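Local atomic coordinates of acyl-CoA dehydrogenase (Bacillus anthracis, PDB entry 3OWA), a protein that binds FAD and probably oxidises acyl-CoA thioesters to their enoyl-CoA products, as other acyl-CoA dehydrogenases do. Residues 44-55 against 69-79. Residues are numbered along the deposited sequence; the frame is centred on the assembly and turned at random.
Sequences TEDFIVNEVLPE and RLLKEAGELGL
Phe47 reaches from helix 35-52 to the antiparallel-running helix 64-76, at an axis separation of 11.3 Å, wide enough to hold a phenylalanine between the backbones. With CG anti to the backbone N (chi1 172°), the ring is carried across, one face lying against Ala74 CA. Phe47 CB lies 4.1 Å from Leu77 CD1, and CD2 comes closer to that methyl. On the same side of the ring, Phe47 CD1 meets Leu79 CD1 at 4.1 Å. Further out, Phe47 CE2 passes Glu73 CB, while Phe47 CE1 and CZ each lie 3.7 Å from Ala74 CB, a small side chain that lets the ring approach the helix backbone. Phe47 CZ ends 3.3 Å from Leu70 O, which lies near the ring plane. Branched Leu70 fills the next layer, setting CD2 against Glu51 O.

Where solvent is nearer, Arg69 grips Glu55 end-on: NH1 to OE1 at 2.7 Å and NH2 to OE2 at 3.0 Å, the planes only 26° apart. Arg66 also pairs with Glu55. Like charges approach where Glu51 OE1 lies 3.4 Å from Glu73 OE1; Arg69 NH2, weakly bonded to Glu73 OE2, may offset their repulsion. Within the helical N-terminal domain, Phe111 of helix 110-122 packs on Val52 and Leu70, and helix 95-105 touches Thr44.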
loop_
_atom_site.group_PDB
_atom_site.type_symbol
_atom_site.label_atom_id
_atom_site.label_comp_id
_atom_site.label_asym_id
_atom_site.label_seq_id
_atom_site.Cartn_x
_atom_site.Cartn_y
_atom_site.Cartn_z
ATOM N N THR A 44 -9.611 -20.908 -21.081
ATOM C CA THR A 44 -9.831 -20.489 -19.711
ATOM C C THR A 44 -10.432 -19.094 -19.673
ATOM O O THR A 44 -11.455 -18.879 -19.037
ATOM C CB THR A 44 -8.533 -20.507 -18.883
ATOM O OG1 THR A 44 -7.934 -21.786 -19.035
ATOM C CG2 THR A 44 -8.842 -20.274 -17.402
ATOM N N GLU A 45 -9.788 -18.152 -20.369
ATOM C CA GLU A 45 -10.265 -16.777 -20.448
ATOM C C GLU A 45 -11.734 -16.671 -20.878
ATOM O O GLU A 45 -12.500 -15.934 -20.258
ATOM C CB GLU A 45 -9.391 -15.958 -21.421
ATOM C CG GLU A 45 -9.815 -14.512 -21.503
ATOM C CD GLU A 45 -8.705 -13.622 -22.034
ATOM O OE1 GLU A 45 -8.291 -12.709 -21.298
ATOM O OE2 GLU A 45 -8.248 -13.864 -23.179
ATOM N N ASP A 46 -12.116 -17.401 -21.915
ATOM C CA ASP A 46 -13.502 -17.412 -22.385
ATOM C C ASP A 46 -14.460 -17.958 -21.326
ATOM O O ASP A 46 -15.534 -17.389 -21.100
ATOM C CB ASP A 46 -13.624 -18.275 -23.625
ATOM C CG ASP A 46 -12.966 -17.640 -24.863
ATOM O OD1 ASP A 46 -12.691 -16.413 -24.857
ATOM O OD2 ASP A 46 -12.747 -18.375 -25.846
ATOM N N PHE A 47 -14.084 -19.067 -20.698
ATOM C CA PHE A 47 -14.851 -19.580 -19.563
ATOM C C PHE A 47 -15.073 -18.480 -18.507
ATOM O O PHE A 47 -16.210 -18.178 -18.174
ATOM C CB PHE A 47 -14.196 -20.814 -18.919
ATOM C CG PHE A 47 -14.870 -21.240 -17.635
ATOM C CD1 PHE A 47 -14.250 -21.051 -16.414
ATOM C CD2 PHE A 47 -16.153 -21.788 -17.654
ATOM C CE1 PHE A 47 -14.889 -21.429 -15.214
ATOM C CE2 PHE A 47 -16.798 -22.181 -16.454
ATOM C CZ PHE A 47 -16.161 -21.991 -15.255
ATOM N N ILE A 48 -13.991 -17.872 -18.022
ATOM C CA ILE A 48 -14.063 -16.843 -16.975
ATOM C C ILE A 48 -14.937 -15.629 -17.397
ATOM O O ILE A 48 -15.877 -15.234 -16.686
ATOM C CB ILE A 48 -12.646 -16.421 -16.446
ATOM C CG1 ILE A 48 -12.205 -17.344 -15.305
ATOM C CG2 ILE A 48 -12.726 -15.066 -15.761
ATOM C CD1 ILE A 48 -11.769 -18.679 -15.715
ATOM N N VAL A 49 -14.702 -15.114 -18.604
ATOM C CA VAL A 49 -15.400 -13.940 -19.091
ATOM C C VAL A 49 -16.866 -14.251 -19.416
ATOM O O VAL A 49 -17.764 -13.504 -19.025
ATOM C CB VAL A 49 -14.655 -13.329 -20.334
ATOM C CG1 VAL A 49 -15.518 -12.307 -21.074
ATOM C CG2 VAL A 49 -13.346 -12.699 -19.937
ATOM N N ASN A 50 -17.106 -15.307 -20.191
ATOM C CA ASN A 50 -18.455 -15.686 -20.567
ATOM C C ASN A 50 -19.305 -16.277 -19.423
ATOM O O ASN A 50 -20.476 -15.956 -19.333
ATOM C CB ASN A 50 -18.443 -16.633 -21.771
ATOM C CG ASN A 50 -17.835 -15.986 -23.007
ATOM O OD1 ASN A 50 -17.812 -14.765 -23.125
ATOM N ND2 ASN A 50 -17.364 -16.802 -23.942
ATOM N N GLU A 51 -18.734 -17.124 -18.565
ATOM C CA GLU A 51 -19.556 -17.870 -17.569
ATOM C C GLU A 51 -19.455 -17.342 -16.159
ATOM O O GLU A 51 -20.444 -17.286 -15.443
ATOM C CB GLU A 51 -19.207 -19.365 -17.575
ATOM C CG GLU A 51 -19.180 -19.979 -18.991
ATOM C CD GLU A 51 -20.559 -20.038 -19.610
ATOM O OE1 GLU A 51 -21.465 -20.584 -18.957
ATOM O OE2 GLU A 51 -20.747 -19.582 -20.760
ATOM N N VAL A 52 -18.257 -16.980 -15.742
ATOM C CA VAL A 52 -18.032 -16.622 -14.344
ATOM C C VAL A 52 -18.386 -15.177 -14.013
ATOM O O VAL A 52 -19.044 -14.904 -12.976
ATOM C CB VAL A 52 -16.583 -16.926 -13.916
ATOM C CG1 VAL A 52 -16.328 -16.482 -12.454
ATOM C CG2 VAL A 52 -16.322 -18.409 -14.039
ATOM N N LEU A 53 -17.914 -14.241 -14.837
ATOM C CA LEU A 53 -18.082 -12.822 -14.519
ATOM C C LEU A 53 -19.526 -12.350 -14.378
ATOM O O LEU A 53 -19.815 -11.512 -13.499
ATOM C CB LEU A 53 -17.289 -11.902 -15.449
ATOM C CG LEU A 53 -15.775 -12.082 -15.435
ATOM C CD1 LEU A 53 -15.119 -10.994 -16.354
ATOM C CD2 LEU A 53 -15.167 -12.056 -13.985
ATOM N N PRO A 54 -20.432 -12.867 -15.216
ATOM C CA PRO A 54 -21.813 -12.481 -15.053
ATOM C C PRO A 54 -22.375 -12.894 -13.675
ATOM O O PRO A 54 -23.392 -12.363 -13.294
ATOM C CB PRO A 54 -22.529 -13.291 -16.130
ATOM C CG PRO A 54 -21.489 -13.401 -17.258
ATOM C CD PRO A 54 -20.194 -13.621 -16.461
ATOM N N GLU A 55 -21.740 -13.836 -12.969
ATOM C CA GLU A 55 -22.230 -14.282 -11.647
ATOM C C GLU A 55 -21.407 -13.738 -10.504
ATOM O O GLU A 55 -21.771 -13.905 -9.335
ATOM C CB GLU A 55 -22.302 -15.819 -11.574
ATOM C CG GLU A 55 -23.264 -16.381 -12.661
ATOM C CD GLU A 55 -23.652 -17.857 -12.432
ATOM O OE1 GLU A 55 -24.053 -18.236 -11.299
ATOM O OE2 GLU A 55 -23.529 -18.638 -13.398
ATOM N N ARG A 69 -21.634 -24.871 -8.999
ATOM C CA ARG A 69 -22.053 -25.137 -10.365
ATOM C C ARG A 69 -20.946 -24.715 -11.346
ATOM O O ARG A 69 -20.620 -25.449 -12.283
ATOM C CB ARG A 69 -23.376 -24.426 -10.697
ATOM C CG ARG A 69 -23.819 -24.618 -12.182
ATOM C CD ARG A 69 -25.242 -24.119 -12.476
ATOM N NE ARG A 69 -25.569 -22.854 -11.791
ATOM C CZ ARG A 69 -25.032 -21.668 -12.091
ATOM N NH1 ARG A 69 -25.398 -20.602 -11.395
ATOM N NH2 ARG A 69 -24.110 -21.549 -13.054
ATOM N N LEU A 70 -20.391 -23.526 -11.136
ATOM C CA LEU A 70 -19.317 -23.030 -12.011
ATOM C C LEU A 70 -18.061 -23.877 -11.956
ATOM O O LEU A 70 -17.399 -24.069 -12.980
ATOM C CB LEU A 70 -18.987 -21.565 -11.693
ATOM C CG LEU A 70 -20.143 -20.639 -12.101
ATOM C CD1 LEU A 70 -19.946 -19.294 -11.544
ATOM C CD2 LEU A 70 -20.260 -20.575 -13.658
ATOM N N LEU A 71 -17.706 -24.345 -10.762
ATOM C CA LEU A 71 -16.579 -25.263 -10.646
ATOM C C LEU A 71 -16.758 -26.531 -11.477
ATOM O O LEU A 71 -15.815 -26.968 -12.135
ATOM C CB LEU A 71 -16.286 -25.621 -9.191
ATOM C CG LEU A 71 -15.565 -24.515 -8.412
ATOM C CD1 LEU A 71 -15.588 -24.879 -6.943
ATOM C CD2 LEU A 71 -14.128 -24.268 -8.882
ATOM N N LYS A 72 -17.963 -27.119 -11.437
ATOM C CA LYS A 72 -18.249 -28.328 -12.192
ATOM C C LYS A 72 -18.276 -28.040 -13.684
ATOM O O LYS A 72 -17.850 -28.887 -14.468
ATOM C CB LYS A 72 -19.535 -29.023 -11.704
ATOM C CG LYS A 72 -19.435 -29.610 -10.262
ATOM C CD LYS A 72 -20.692 -30.418 -9.914
ATOM C CE LYS A 72 -20.887 -30.647 -8.412
ATOM N NZ LYS A 72 -19.709 -31.169 -7.590
ATOM N N GLU A 73 -18.727 -26.851 -14.089
ATOM C CA GLU A 73 -18.636 -26.486 -15.515
ATOM C C GLU A 73 -17.174 -26.376 -15.929
ATOM O O GLU A 73 -16.804 -26.908 -16.968
ATOM C CB GLU A 73 -19.364 -25.184 -15.891
ATOM C CG GLU A 73 -20.902 -25.179 -15.713
ATOM C CD GLU A 73 -21.499 -23.752 -15.867
ATOM O OE1 GLU A 73 -20.835 -22.904 -16.523
ATOM O OE2 GLU A 73 -22.615 -23.475 -15.330
ATOM N N ALA A 74 -16.353 -25.719 -15.094
ATOM C CA ALA A 74 -14.895 -25.719 -15.273
ATOM C C ALA A 74 -14.311 -27.142 -15.338
ATOM O O ALA A 74 -13.407 -27.412 -16.138
ATOM C CB ALA A 74 -14.191 -24.898 -14.157
ATOM N N GLY A 75 -14.802 -28.022 -14.465
ATOM C CA GLY A 75 -14.403 -29.437 -14.462
ATOM C C GLY A 75 -14.635 -30.123 -15.810
ATOM O O GLY A 75 -13.783 -30.866 -16.278
ATOM N N GLU A 76 -15.770 -29.827 -16.441
ATOM C CA GLU A 76 -16.123 -30.393 -17.739
ATOM C C GLU A 76 -15.218 -29.901 -18.837
ATOM O O GLU A 76 -15.096 -30.550 -19.879
ATOM C CB GLU A 76 -17.586 -30.113 -18.116
ATOM C CG GLU A 76 -18.569 -30.974 -17.339
ATOM C CD GLU A 76 -20.007 -30.428 -17.347
ATOM O OE1 GLU A 76 -20.212 -29.234 -17.701
ATOM O OE2 GLU A 76 -20.932 -31.202 -16.983
ATOM N N LEU A 77 -14.549 -28.768 -18.616
ATOM C CA LEU A 77 -13.638 -28.272 -19.649
ATOM C C LEU A 77 -12.202 -28.768 -19.428
ATOM O O LEU A 77 -11.281 -28.374 -20.145
ATOM C CB LEU A 77 -13.700 -26.742 -19.742
ATOM C CG LEU A 77 -15.036 -26.159 -20.188
ATOM C CD1 LEU A 77 -15.076 -24.671 -19.912
ATOM C CD2 LEU A 77 -15.265 -26.458 -21.677
ATOM N N GLY A 78 -12.010 -29.605 -18.415
ATOM C CA GLY A 78 -10.665 -30.070 -18.081
ATOM C C GLY A 78 -9.856 -29.113 -17.215
ATOM O O GLY A 78 -8.712 -29.418 -16.870
ATOM N N LEU A 79 -10.432 -27.965 -16.846
ATOM C CA LEU A 79 -9.736 -26.955 -16.001
ATOM C C LEU A 79 -9.485 -27.312 -14.525
ATOM O O LEU A 79 -8.736 -26.610 -13.822
ATOM C CB LEU A 79 -10.443 -25.586 -16.103
ATOM C CG LEU A 79 -10.651 -25.055 -17.538
ATOM C CD1 LEU A 79 -11.438 -23.740 -17.565
ATOM C CD2 LEU A 79 -9.325 -24.906 -18.292
#